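Putative aminomethyltransferase (Leptospirillum rubarum, PDB 3TTG) probably binds folate and may act as an aminomethyltransferase related to the glycine cleavage T-protein, although its substrate is not established. Local coordinates at residues A[157-161]-A[172-176]; A[306-312]-A[324-329]; A[86-90]-A[111-115]. All coordinates share one frame; numbering follows the deposited sequence.

Overall arrangement
Followed from the N terminus, contact 3 comes first: 86-90 opens strand 87-96, the chain returns along strand 99-103, and helix 109-118 brings 111-115 back against it. Contact 1 then closes the short hairpin of strands 161-164 and 170-173, at the edge of a mixed sheet. Both lie in the folate-binding region, their nearest atoms about 8 Å apart. Much later, contact 2 pairs strands 306-316 and 321-329 in the C-terminal barrel. The three loops follow in series, none nested or crossed. Contact 2 lies across the chain's centre from contact 1, and its nearest atom is about 6 Å from contact 3.

Contact 1 of 3, residues A[157-161]-A[172-176]; sequences FSGSS and LIHPT
Ile173 is the apolar residue around which the turn 158-161 folds. Its CB rests against Ser158 O at 3.4 Å, in van der Waals contact. CG2, anti to the backbone N, is directed to the bend of the turn and lies 3.8 Å from Gly159 CA. CG1 takes the other branch and runs alongside Ser161 OG at 3.4 Å; CD1 continues from CG1, and the side chain also touches Leu149 of helix 145-152 and Ala188 of strand 187-193. A branched side chain thus fills both directions at once. The backbone beneath is an antiparallel pair: Ile173 N gives an almost straight bond of 2.8 Å to Ser161 O (173° at the hydrogen), and Ser161 N returns one to a lone pair of Ile173 O. Ser160 and Ser161 both face Ile173, which makes this a G1 beta bulge at the start of strand 161-164, an outermost strand of its sheet. Ser160 occupies the left-handed helical region (phi 57°, psi 49°), a conformation that glycine adopts more easily, and its N makes a weak bond to His174 O. Serine also suits position 161, because its small hydroxyl can turn back within the loop: OG donates to Ser158 O at 2.7 Å, nearly along the C=O axis, tying the two ends of the bend. On the bulge itself, Ser160 OG lies against Pro175, 3.2 Å from CB, while His174 faces the other way and its NE2 bonds to Asp189.

Contact 2 of 3, residues A[306-312]-A[324-329]; sequences EAGILTR and GLGYIK
Backbone bonds do most of the joining between Glu306-Arg312 and Gly324-Lys329, antiparallel strands at 157°. Ile309 and Tyr327 exchange N-H and C=O in both directions, each donor in the partner's carbonyl plane, and Lys329 N reaches Ala307 O. At the far end Leu325 O takes a bond from Thr311 N (2.8 Å) and a weak one from Arg312 N (3.3 Å), so one carbonyl serves two successive residues. Glycine suits the tight non-hydrogen-bonded positions: a CB on Gly326 would fall 2.0 Å from Ile309 O, and one on Gly308 would meet Tyr327 O.

Among the polar side chains, Lys329, extended beyond CG, runs past Ala307 O, which its CB and CG touch, and its NZ reaches Glu306 O at 3.2 Å, from above the carbonyl plane. Arg312 NH1 makes a salt bridge with Glu236, Thr311 OG1 is hydrogen-bonded to the same carboxylate, and Tyr327 OH bonds to the backbone of that residue.

Van der Waals packing completes the contact. Ile309 CG1 packs on Tyr327 CB at 3.8 Å, Thr311 CG2 comes to the edge of the tyrosine ring, and Leu325 CD1 lies over one face of the Arg312 guanidinium, toward its rim, 3.4 Å from NH1. The shared Leu325 carbonyl marks a classic beta bulge in a beta hairpin, here two neighbouring strands of the antiparallel barrel that ends glycine cleavage T-proteins.

Contact 3 of 3, residues A[86-90]-A[111-115]; sequences RILFD and EFVNH
Phe89 and Phe112 bring the two backbones nearest, their CA atoms 7.5 Å apart, a spacing bridged mainly by side chains. The chain turns a corner at Leu88, and Leu88 and Phe89 both face Phe80 of strand 75-81 in a classic beta bulge. The second segment is regular helix, with His115 N bonded to Glu111 O, so Glu111 and His115 lie on the side toward Phe89, with Phe112 on its flank.

The Phe89 side chain projects at the helix. Over one face of its ring comes the edge of Phe112, with CD1 3.7 Å from Phe89 CG and the planes at 85°: an edge-to-face pair with centroids 5.5 Å apart. Phe112 reaches this place because its CG stands anti to the backbone N (chi1 -175°), which brings CD1 up to the face of the Phe89 ring. Other atoms of the Phe89 ring approach the helix obliquely, CE2 at 3.8 Å from His115 CB and CZ at 3.9 Å from Glu111 O. Large flat rings suit such a place, filling the gap between strand and helix with little backbone approach. Leu88 CD1 packs obliquely on the His115 ring, 3.4 Å from CE1. Replacing Phe89 by an alanine would probably open a gap between strand and helix and deprive the Phe112 edge of the ring face it rests on. Phe80 adds another ring edge-to-face with Phe112. Together Phe89, Phe112 and His115 form an aromatic cluster that seats helix 109-118 against the five-stranded antiparallel sheet of the folate-binding region, a case of helix-on-sheet packing.

Contact 1 of 3, residues A[157-161]-A[172-176]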
ATOM      1  N   PHE A 157       0.354 -17.854 -11.937  1.00 60.07           N
ATOM      2  CA  PHE A 157       0.182 -16.560 -11.282  1.00 55.02           C
ATOM      3  C   PHE A 157       0.651 -15.355 -12.108  1.00 58.96           C
ATOM      4  O   PHE A 157       1.598 -15.434 -12.902  1.00 59.33           O
ATOM      5  CB  PHE A 157       0.940 -16.585  -9.946  1.00 54.19           C
ATOM      6  CG  PHE A 157       0.537 -17.681  -8.971  1.00 53.13           C
ATOM      7  CD1 PHE A 157      -0.460 -17.467  -8.035  1.00 54.92           C
ATOM      8  CD2 PHE A 157       1.224 -18.883  -8.928  1.00 54.11           C
ATOM      9  CE1 PHE A 157      -0.761 -18.436  -7.071  1.00 56.25           C
ATOM     10  CE2 PHE A 157       0.893 -19.867  -7.993  1.00 57.08           C
ATOM     11  CZ  PHE A 157      -0.107 -19.643  -7.082  1.00 55.09           C
ATOM     12  N   SER A 158      -0.007 -14.201 -11.853  1.00 52.80           N
ATOM     13  CA  SER A 158       0.308 -12.937 -12.530  1.00 50.92           C
ATOM     14  C   SER A 158      -0.134 -11.776 -11.695  1.00 48.01           C
ATOM     15  O   SER A 158      -0.887 -11.965 -10.757  1.00 43.24           O
ATOM     16  CB  SER A 158      -0.366 -12.861 -13.905  1.00 53.80           C
ATOM     17  OG  SER A 158      -1.763 -13.062 -13.814  1.00 60.10           O
ATOM     18  N   GLY A 159       0.343 -10.583 -12.045  1.00 45.77           N
ATOM     19  CA  GLY A 159      -0.004  -9.336 -11.371  1.00 44.40           C
ATOM     20  C   GLY A 159      -1.502  -9.087 -11.353  1.00 41.65           C
ATOM     21  O   GLY A 159      -2.201  -9.535 -12.248  1.00 39.99           O
ATOM     22  N   SER A 160      -1.992  -8.360 -10.364  1.00 38.49           N
ATOM     23  CA  SER A 160      -3.407  -8.004 -10.170  1.00 38.64           C
ATOM     24  C   SER A 160      -4.303  -9.255 -10.098  1.00 42.11           C
ATOM     25  O   SER A 160      -5.328  -9.308 -10.776  1.00 39.37           O
ATOM     26  CB  SER A 160      -3.904  -7.091 -11.300  1.00 46.44           C
ATOM     27  OG  SER A 160      -3.072  -5.965 -11.479  1.00 60.30           O
ATOM     28  N   SER A 161      -3.933 -10.254  -9.285  1.00 37.47           N
ATOM     29  CA  SER A 161      -4.742 -11.467  -9.215  1.00 35.48           C
ATOM     30  C   SER A 161      -5.092 -11.807  -7.814  1.00 33.40           C
ATOM     31  O   SER A 161      -4.393 -11.438  -6.858  1.00 31.97           O
ATOM     32  CB  SER A 161      -4.057 -12.664  -9.889  1.00 37.74           C
ATOM     33  OG  SER A 161      -2.869 -13.030  -9.218  1.00 47.73           O
ATOM     34  N   LEU A 172      -2.985 -12.898  -2.914  1.00 31.25           N
ATOM     35  CA  LEU A 172      -3.159 -11.602  -3.545  1.00 31.70           C
ATOM     36  C   LEU A 172      -1.858 -11.265  -4.255  1.00 35.12           C
ATOM     37  O   LEU A 172      -0.818 -11.119  -3.564  1.00 32.60           O
ATOM     38  CB  LEU A 172      -3.449 -10.486  -2.533  1.00 31.30           C
ATOM     39  CG  LEU A 172      -4.805 -10.439  -1.775  1.00 34.87           C
ATOM     40  CD1 LEU A 172      -5.077 -11.737  -1.034  1.00 34.91           C
ATOM     41  CD2 LEU A 172      -4.810  -9.299  -0.773  1.00 32.88           C
ATOM     42  N   ILE A 173      -1.896 -11.044  -5.568  1.00 31.95           N
ATOM     43  CA  ILE A 173      -0.724 -10.541  -6.280  1.00 34.32           C
ATOM     44  C   ILE A 173      -1.090  -9.144  -6.657  1.00 33.11           C
ATOM     45  O   ILE A 173      -2.028  -8.949  -7.426  1.00 30.89           O
ATOM     46  CB  ILE A 173      -0.236 -11.342  -7.479  1.00 39.26           C
ATOM     47  CG1 ILE A 173      -0.120 -12.841  -7.213  1.00 42.68           C
ATOM     48  CG2 ILE A 173       1.086 -10.765  -7.986  1.00 39.81           C
ATOM     49  CD1 ILE A 173       0.731 -13.228  -6.197  1.00 59.22           C
ATOM     50  N   HIS A 174      -0.386  -8.179  -6.119  1.00 27.95           N
ATOM     51  CA  HIS A 174      -0.711  -6.782  -6.381  1.00 28.28           C
ATOM     52  C   HIS A 174      -0.510  -6.426  -7.856  1.00 31.18           C
ATOM     53  O   HIS A 174       0.360  -6.997  -8.544  1.00 29.88           O
ATOM     54  CB  HIS A 174       0.199  -5.836  -5.557  1.00 29.24           C
ATOM     55  CG  HIS A 174       0.050  -5.856  -4.068  1.00 32.50           C
ATOM     56  ND1 HIS A 174       0.463  -4.791  -3.299  1.00 34.57           N
ATOM     57  CD2 HIS A 174      -0.360  -6.846  -3.239  1.00 35.64           C
ATOM     58  CE1 HIS A 174       0.299  -5.164  -2.033  1.00 32.99           C
ATOM     59  NE2 HIS A 174      -0.211  -6.377  -1.954  1.00 33.69           N
ATOM     60  N   PRO A 175      -1.152  -5.361  -8.324  1.00 32.69           N
ATOM     61  CA  PRO A 175      -0.734  -4.794  -9.627  1.00 33.09           C
ATOM     62  C   PRO A 175       0.709  -4.337  -9.536  1.00 35.26           C
ATOM     63  O   PRO A 175       1.164  -3.911  -8.458  1.00 32.58           O
ATOM     64  CB  PRO A 175      -1.677  -3.602  -9.836  1.00 35.36           C
ATOM     65  CG  PRO A 175      -2.352  -3.392  -8.590  1.00 38.39           C
ATOM     66  CD  PRO A 175      -2.192  -4.546  -7.680  1.00 34.47           C
ATOM     67  N   THR A 176       1.464  -4.456 -10.630  1.00 34.50           N
ATOM     68  CA  THR A 176       2.881  -4.050 -10.596  1.00 36.36           C
ATOM     69  C   THR A 176       2.989  -2.501 -10.612  1.00 40.13           C
ATOM     70  O   THR A 176       3.958  -2.008 -10.076  1.00 39.90           O
ATOM     71  CB  THR A 176       3.643  -4.711 -11.705  1.00 46.18           C
ATOM     72  OG1 THR A 176       2.986  -4.382 -12.935  1.00 38.81           O
ATOM     73  CG2 THR A 176       3.714  -6.237 -11.506  1.00 49.26           C
TER

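Contact 2 of 3, residues A[306-312]-A[324-329]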
ATOM      1  N   GLU A 306       5.730  27.340   4.904  1.00 45.77           N
ATOM      2  CA  GLU A 306       5.474  25.903   4.831  1.00 42.56           C
ATOM      3  C   GLU A 306       5.467  25.489   3.342  1.00 47.18           C
ATOM      4  O   GLU A 306       4.871  26.207   2.522  1.00 46.81           O
ATOM      5  CB  GLU A 306       4.135  25.601   5.517  1.00 43.58           C
ATOM      6  CG  GLU A 306       4.161  25.832   7.014  1.00 55.35           C
ATOM      7  CD  GLU A 306       2.915  25.449   7.791  1.00 67.72           C
ATOM      8  OE1 GLU A 306       1.889  25.093   7.169  1.00 63.51           O
ATOM      9  OE2 GLU A 306       2.944  25.581   9.033  1.00 69.49           O
ATOM     10  N   ALA A 307       6.238  24.424   2.988  1.00 40.79           N
ATOM     11  CA  ALA A 307       6.388  23.955   1.616  1.00 41.47           C
ATOM     12  C   ALA A 307       5.831  22.553   1.419  1.00 42.71           C
ATOM     13  O   ALA A 307       5.612  22.151   0.282  1.00 41.96           O
ATOM     14  CB  ALA A 307       7.859  23.958   1.227  1.00 42.19           C
ATOM     15  N   GLY A 308       5.664  21.824   2.508  1.00 38.71           N
ATOM     16  CA  GLY A 308       5.169  20.468   2.487  1.00 37.49           C
ATOM     17  C   GLY A 308       5.238  19.791   3.829  1.00 37.73           C
ATOM     18  O   GLY A 308       5.437  20.432   4.870  1.00 35.39           O
ATOM     19  N   ILE A 309       5.201  18.457   3.769  1.00 35.41           N
ATOM     20  CA  ILE A 309       5.240  17.612   4.938  1.00 35.30           C
ATOM     21  C   ILE A 309       5.948  16.332   4.595  1.00 34.58           C
ATOM     22  O   ILE A 309       5.736  15.732   3.533  1.00 34.88           O
ATOM     23  CB  ILE A 309       3.835  17.305   5.536  1.00 41.06           C
ATOM     24  CG1 ILE A 309       2.891  16.923   4.449  1.00 43.36           C
ATOM     25  CG2 ILE A 309       3.271  18.503   6.337  1.00 47.91           C
ATOM     26  CD1 ILE A 309       1.487  16.771   4.900  1.00 65.62           C
ATOM     27  N   LEU A 310       6.701  15.860   5.562  1.00 29.12           N
ATOM     28  CA  LEU A 310       7.388  14.581   5.517  1.00 29.15           C
ATOM     29  C   LEU A 310       6.582  13.644   6.394  1.00 33.41           C
ATOM     30  O   LEU A 310       6.391  13.916   7.588  1.00 30.09           O
ATOM     31  CB  LEU A 310       8.796  14.785   6.022  1.00 29.62           C
ATOM     32  CG  LEU A 310       9.741  13.626   5.940  1.00 34.06           C
ATOM     33  CD1 LEU A 310      10.085  13.297   4.463  1.00 34.29           C
ATOM     34  CD2 LEU A 310      11.041  13.950   6.768  1.00 39.99           C
ATOM     35  N   THR A 311       6.181  12.486   5.840  1.00 32.25           N
ATOM     36  CA  THR A 311       5.247  11.586   6.532  1.00 29.20           C
ATOM     37  C   THR A 311       5.912  10.356   7.075  1.00 31.24           C
ATOM     38  O   THR A 311       5.411   9.776   8.061  1.00 31.18           O
ATOM     39  CB  THR A 311       4.036  11.278   5.646  1.00 26.71           C
ATOM     40  OG1 THR A 311       4.415  10.774   4.381  1.00 30.84           O
ATOM     41  CG2 THR A 311       3.133  12.478   5.423  1.00 27.68           C
ATOM     42  N   ARG A 312       7.034   9.933   6.485  1.00 26.57           N
ATOM     43  CA  ARG A 312       7.785   8.806   6.996  1.00 27.27           C
ATOM     44  C   ARG A 312       9.154   8.811   6.414  1.00 30.06           C
ATOM     45  O   ARG A 312       9.400   9.372   5.305  1.00 29.84           O
ATOM     46  CB  ARG A 312       7.106   7.410   6.765  1.00 26.97           C
ATOM     47  CG  ARG A 312       7.271   6.753   5.386  1.00 29.88           C
ATOM     48  CD  ARG A 312       6.696   5.361   5.386  1.00 34.18           C
ATOM     49  NE  ARG A 312       7.158   4.549   4.253  1.00 30.54           N
ATOM     50  CZ  ARG A 312       6.451   4.204   3.177  1.00 31.82           C
ATOM     51  NH1 ARG A 312       5.189   4.577   3.051  1.00 29.32           N
ATOM     52  NH2 ARG A 312       6.967   3.406   2.280  1.00 29.19           N
ATOM     53  N   GLY A 324      12.727   9.346   2.346  1.00 32.93           N
ATOM     54  CA  GLY A 324      11.380   9.437   2.885  1.00 31.59           C
ATOM     55  C   GLY A 324      10.325   9.792   1.894  1.00 31.64           C
ATOM     56  O   GLY A 324      10.601  10.037   0.720  1.00 29.87           O
ATOM     57  N   LEU A 325       9.101   9.754   2.359  1.00 30.13           N
ATOM     58  CA  LEU A 325       7.945  10.112   1.565  1.00 29.09           C
ATOM     59  C   LEU A 325       7.180  11.241   2.281  1.00 31.09           C
ATOM     60  O   LEU A 325       7.249  11.411   3.511  1.00 30.95           O
ATOM     61  CB  LEU A 325       7.040   8.891   1.382  1.00 29.65           C
ATOM     62  CG  LEU A 325       7.483   7.666   0.586  1.00 35.03           C
ATOM     63  CD1 LEU A 325       6.289   6.642   0.526  1.00 34.94           C
ATOM     64  CD2 LEU A 325       7.947   8.043  -0.821  1.00 37.82           C
ATOM     65  N   GLY A 326       6.415  11.946   1.508  1.00 30.34           N
ATOM     66  CA  GLY A 326       5.568  13.005   1.995  1.00 30.46           C
ATOM     67  C   GLY A 326       4.861  13.740   0.892  1.00 32.30           C
ATOM     68  O   GLY A 326       4.701  13.215  -0.208  1.00 31.84           O
ATOM     69  N   TYR A 327       4.470  14.969   1.179  1.00 29.67           N
ATOM     70  CA  TYR A 327       3.666  15.771   0.263  1.00 29.96           C
ATOM     71  C   TYR A 327       4.366  17.055   0.038  1.00 34.28           C
ATOM     72  O   TYR A 327       4.850  17.665   1.006  1.00 34.07           O
ATOM     73  CB  TYR A 327       2.233  16.004   0.830  1.00 29.83           C
ATOM     74  CG  TYR A 327       1.437  14.732   0.793  1.00 28.65           C
ATOM     75  CD1 TYR A 327       0.683  14.394  -0.324  1.00 29.18           C
ATOM     76  CD2 TYR A 327       1.458  13.847   1.856  1.00 28.73           C
ATOM     77  CE1 TYR A 327       0.107  13.139  -0.442  1.00 30.23           C
ATOM     78  CE2 TYR A 327       0.783  12.633   1.796  1.00 29.25           C
ATOM     79  CZ  TYR A 327       0.112  12.282   0.641  1.00 34.88           C
ATOM     80  OH  TYR A 327      -0.622  11.137   0.558  1.00 34.23           O
ATOM     81  N   ILE A 328       4.436  17.481  -1.240  1.00 31.60           N
ATOM     82  CA  ILE A 328       5.095  18.729  -1.600  1.00 32.72           C
ATOM     83  C   ILE A 328       4.106  19.654  -2.299  1.00 38.37           C
ATOM     84  O   ILE A 328       3.402  19.225  -3.216  1.00 38.54           O
ATOM     85  CB  ILE A 328       6.380  18.431  -2.467  1.00 36.78           C
ATOM     86  CG1 ILE A 328       7.361  19.615  -2.498  1.00 38.54           C
ATOM     87  CG2 ILE A 328       6.055  18.014  -3.868  1.00 38.35           C
ATOM     88  CD1 ILE A 328       7.980  19.913  -1.208  1.00 45.26           C
ATOM     89  N   LYS A 329       4.102  20.930  -1.909  1.00 36.08           N
ATOM     90  CA  LYS A 329       3.301  21.949  -2.592  1.00 39.36           C
ATOM     91  C   LYS A 329       3.852  22.121  -4.006  1.00 44.70           C
ATOM     92  O   LYS A 329       5.028  21.854  -4.250  1.00 43.29           O
ATOM     93  CB  LYS A 329       3.269  23.296  -1.831  1.00 41.40           C
ATOM     94  CG  LYS A 329       2.516  23.232  -0.549  1.00 44.59           C
ATOM     95  CD  LYS A 329       2.552  24.607   0.156  1.00 46.24           C
ATOM     96  CE  LYS A 329       1.848  24.467   1.474  1.00 48.63           C
ATOM     97  NZ  LYS A 329       1.734  25.738   2.176  1.00 64.24           N
TER

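Contact 3 of 3, residues A[86-90]-A[111-115]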
ATOM      1  N   ARG A  86     -11.867  12.623   1.437  1.00 33.23           N
ATOM      2  CA  ARG A  86     -10.637  12.306   2.155  1.00 31.89           C
ATOM      3  C   ARG A  86     -10.605  10.790   2.416  1.00 32.68           C
ATOM      4  O   ARG A  86     -11.641  10.148   2.542  1.00 28.08           O
ATOM      5  CB  ARG A  86     -10.538  13.074   3.474  1.00 33.53           C
ATOM      6  CG  ARG A  86     -10.572  14.602   3.361  1.00 36.28           C
ATOM      7  CD  ARG A  86      -9.253  15.080   2.779  1.00 37.85           C
ATOM      8  NE  ARG A  86      -9.115  16.552   2.764  1.00 43.13           N
ATOM      9  CZ  ARG A  86      -8.722  17.299   3.795  1.00 78.35           C
ATOM     10  NH1 ARG A  86      -8.454  16.736   4.976  1.00 61.73           N
ATOM     11  NH2 ARG A  86      -8.611  18.616   3.664  1.00 76.80           N
ATOM     12  N   ILE A  87      -9.416  10.252   2.498  1.00 29.56           N
ATOM     13  CA  ILE A  87      -9.189   8.823   2.642  1.00 28.37           C
ATOM     14  C   ILE A  87      -9.472   8.355   4.065  1.00 32.94           C
ATOM     15  O   ILE A  87      -8.806   8.793   4.990  1.00 32.16           O
ATOM     16  CB  ILE A  87      -7.734   8.458   2.250  1.00 28.18           C
ATOM     17  CG1 ILE A  87      -7.396   8.803   0.725  1.00 29.00           C
ATOM     18  CG2 ILE A  87      -7.412   6.956   2.604  1.00 29.24           C
ATOM     19  CD1 ILE A  87      -5.891   8.792   0.500  1.00 28.48           C
ATOM     20  N   LEU A  88     -10.351   7.369   4.216  1.00 29.52           N
ATOM     21  CA  LEU A  88     -10.588   6.729   5.507  1.00 29.51           C
ATOM     22  C   LEU A  88      -9.860   5.452   5.551  1.00 31.32           C
ATOM     23  O   LEU A  88      -9.223   5.166   6.539  1.00 31.21           O
ATOM     24  CB  LEU A  88     -12.076   6.467   5.768  1.00 29.81           C
ATOM     25  CG  LEU A  88     -12.981   7.699   5.801  1.00 32.06           C
ATOM     26  CD1 LEU A  88     -14.423   7.287   6.021  1.00 33.49           C
ATOM     27  CD2 LEU A  88     -12.535   8.690   6.930  1.00 37.37           C
ATOM     28  N   PHE A  89      -9.954   4.651   4.490  1.00 28.34           N
ATOM     29  CA  PHE A  89      -9.246   3.361   4.371  1.00 26.60           C
ATOM     30  C   PHE A  89      -8.850   3.088   2.937  1.00 29.34           C
ATOM     31  O   PHE A  89      -9.416   3.642   2.017  1.00 29.81           O
ATOM     32  CB  PHE A  89     -10.178   2.187   4.845  1.00 28.57           C
ATOM     33  CG  PHE A  89     -10.809   2.363   6.201  1.00 30.86           C
ATOM     34  CD1 PHE A  89     -10.084   2.093   7.361  1.00 31.93           C
ATOM     35  CD2 PHE A  89     -12.092   2.881   6.328  1.00 32.25           C
ATOM     36  CE1 PHE A  89     -10.604   2.382   8.610  1.00 33.32           C
ATOM     37  CE2 PHE A  89     -12.646   3.124   7.603  1.00 34.21           C
ATOM     38  CZ  PHE A  89     -11.880   2.933   8.728  1.00 33.77           C
ATOM     39  N   ASP A  90      -7.913   2.166   2.747  1.00 27.50           N
ATOM     40  CA  ASP A  90      -7.653   1.564   1.468  1.00 28.62           C
ATOM     41  C   ASP A  90      -7.996   0.071   1.660  1.00 31.97           C
ATOM     42  O   ASP A  90      -8.174  -0.366   2.774  1.00 33.38           O
ATOM     43  CB  ASP A  90      -6.235   1.814   0.927  1.00 29.42           C
ATOM     44  CG  ASP A  90      -5.108   1.116   1.679  1.00 36.19           C
ATOM     45  OD1 ASP A  90      -5.387   0.467   2.671  1.00 39.72           O
ATOM     46  OD2 ASP A  90      -3.984   1.121   1.190  1.00 33.04           O
ATOM     47  N   GLU A 111     -12.948  -0.894  13.094  1.00 37.87           N
ATOM     48  CA  GLU A 111     -13.297   0.397  12.498  1.00 37.66           C
ATOM     49  C   GLU A 111     -13.742   0.235  11.022  1.00 34.87           C
ATOM     50  O   GLU A 111     -14.663   0.922  10.589  1.00 32.77           O
ATOM     51  CB  GLU A 111     -12.148   1.389  12.597  1.00 38.81           C
ATOM     52  CG  GLU A 111     -11.690   1.639  14.027  1.00 44.14           C
ATOM     53  CD  GLU A 111     -10.621   0.742  14.648  1.00 62.49           C
ATOM     54  OE1 GLU A 111     -10.396  -0.398  14.172  1.00 46.53           O
ATOM     55  OE2 GLU A 111     -10.072   1.161  15.690  1.00 69.70           O
ATOM     56  N   PHE A 112     -13.082  -0.631  10.257  1.00 30.35           N
ATOM     57  CA  PHE A 112     -13.452  -0.900   8.867  1.00 28.88           C
ATOM     58  C   PHE A 112     -14.821  -1.561   8.777  1.00 31.40           C
ATOM     59  O   PHE A 112     -15.608  -1.156   7.962  1.00 31.60           O
ATOM     60  CB  PHE A 112     -12.413  -1.749   8.134  1.00 29.29           C
ATOM     61  CG  PHE A 112     -12.749  -1.924   6.664  1.00 30.63           C
ATOM     62  CD1 PHE A 112     -12.561  -0.890   5.766  1.00 31.34           C
ATOM     63  CD2 PHE A 112     -13.210  -3.151   6.177  1.00 30.05           C
ATOM     64  CE1 PHE A 112     -12.852  -1.058   4.407  1.00 31.80           C
ATOM     65  CE2 PHE A 112     -13.507  -3.318   4.828  1.00 30.75           C
ATOM     66  CZ  PHE A 112     -13.288  -2.286   3.937  1.00 30.33           C
ATOM     67  N   VAL A 113     -15.105  -2.566   9.595  1.00 31.69           N
ATOM     68  CA  VAL A 113     -16.400  -3.243   9.602  1.00 31.82           C
ATOM     69  C   VAL A 113     -17.502  -2.249  10.006  1.00 33.67           C
ATOM     70  O   VAL A 113     -18.553  -2.214   9.354  1.00 30.82           O
ATOM     71  CB  VAL A 113     -16.335  -4.502  10.478  1.00 35.46           C
ATOM     72  CG1 VAL A 113     -17.728  -5.048  10.799  1.00 37.08           C
ATOM     73  CG2 VAL A 113     -15.520  -5.577   9.755  1.00 33.81           C
ATOM     74  N   ASN A 114     -17.237  -1.395  11.010  1.00 31.22           N
ATOM     75  CA  ASN A 114     -18.183  -0.353  11.420  1.00 31.93           C
ATOM     76  C   ASN A 114     -18.480   0.630  10.281  1.00 31.97           C
ATOM     77  O   ASN A 114     -19.602   1.121  10.156  1.00 29.57           O
ATOM     78  CB  ASN A 114     -17.663   0.420  12.666  1.00 32.88           C
ATOM     79  CG  ASN A 114     -17.707  -0.394  13.959  1.00 58.42           C
ATOM     80  OD1 ASN A 114     -18.433  -1.385  14.080  1.00 46.02           O
ATOM     81  ND2 ASN A 114     -16.947   0.014  14.965  1.00 52.57           N
ATOM     82  N   HIS A 115     -17.486   0.976   9.527  1.00 30.48           N
ATOM     83  CA  HIS A 115     -17.661   1.852   8.339  1.00 29.79           C
ATOM     84  C   HIS A 115     -18.551   1.203   7.302  1.00 33.39           C
ATOM     85  O   HIS A 115     -19.538   1.804   6.902  1.00 32.12           O
ATOM     86  CB  HIS A 115     -16.341   2.209   7.712  1.00 28.87           C
ATOM     87  CG  HIS A 115     -16.465   3.116   6.509  1.00 29.72           C
ATOM     88  ND1 HIS A 115     -16.732   4.458   6.648  1.00 31.74           N
ATOM     89  CD2 HIS A 115     -16.381   2.825   5.185  1.00 30.99           C
ATOM     90  CE1 HIS A 115     -16.830   4.941   5.412  1.00 31.47           C
ATOM     91  NE2 HIS A 115     -16.637   3.991   4.500  1.00 30.60           N
TER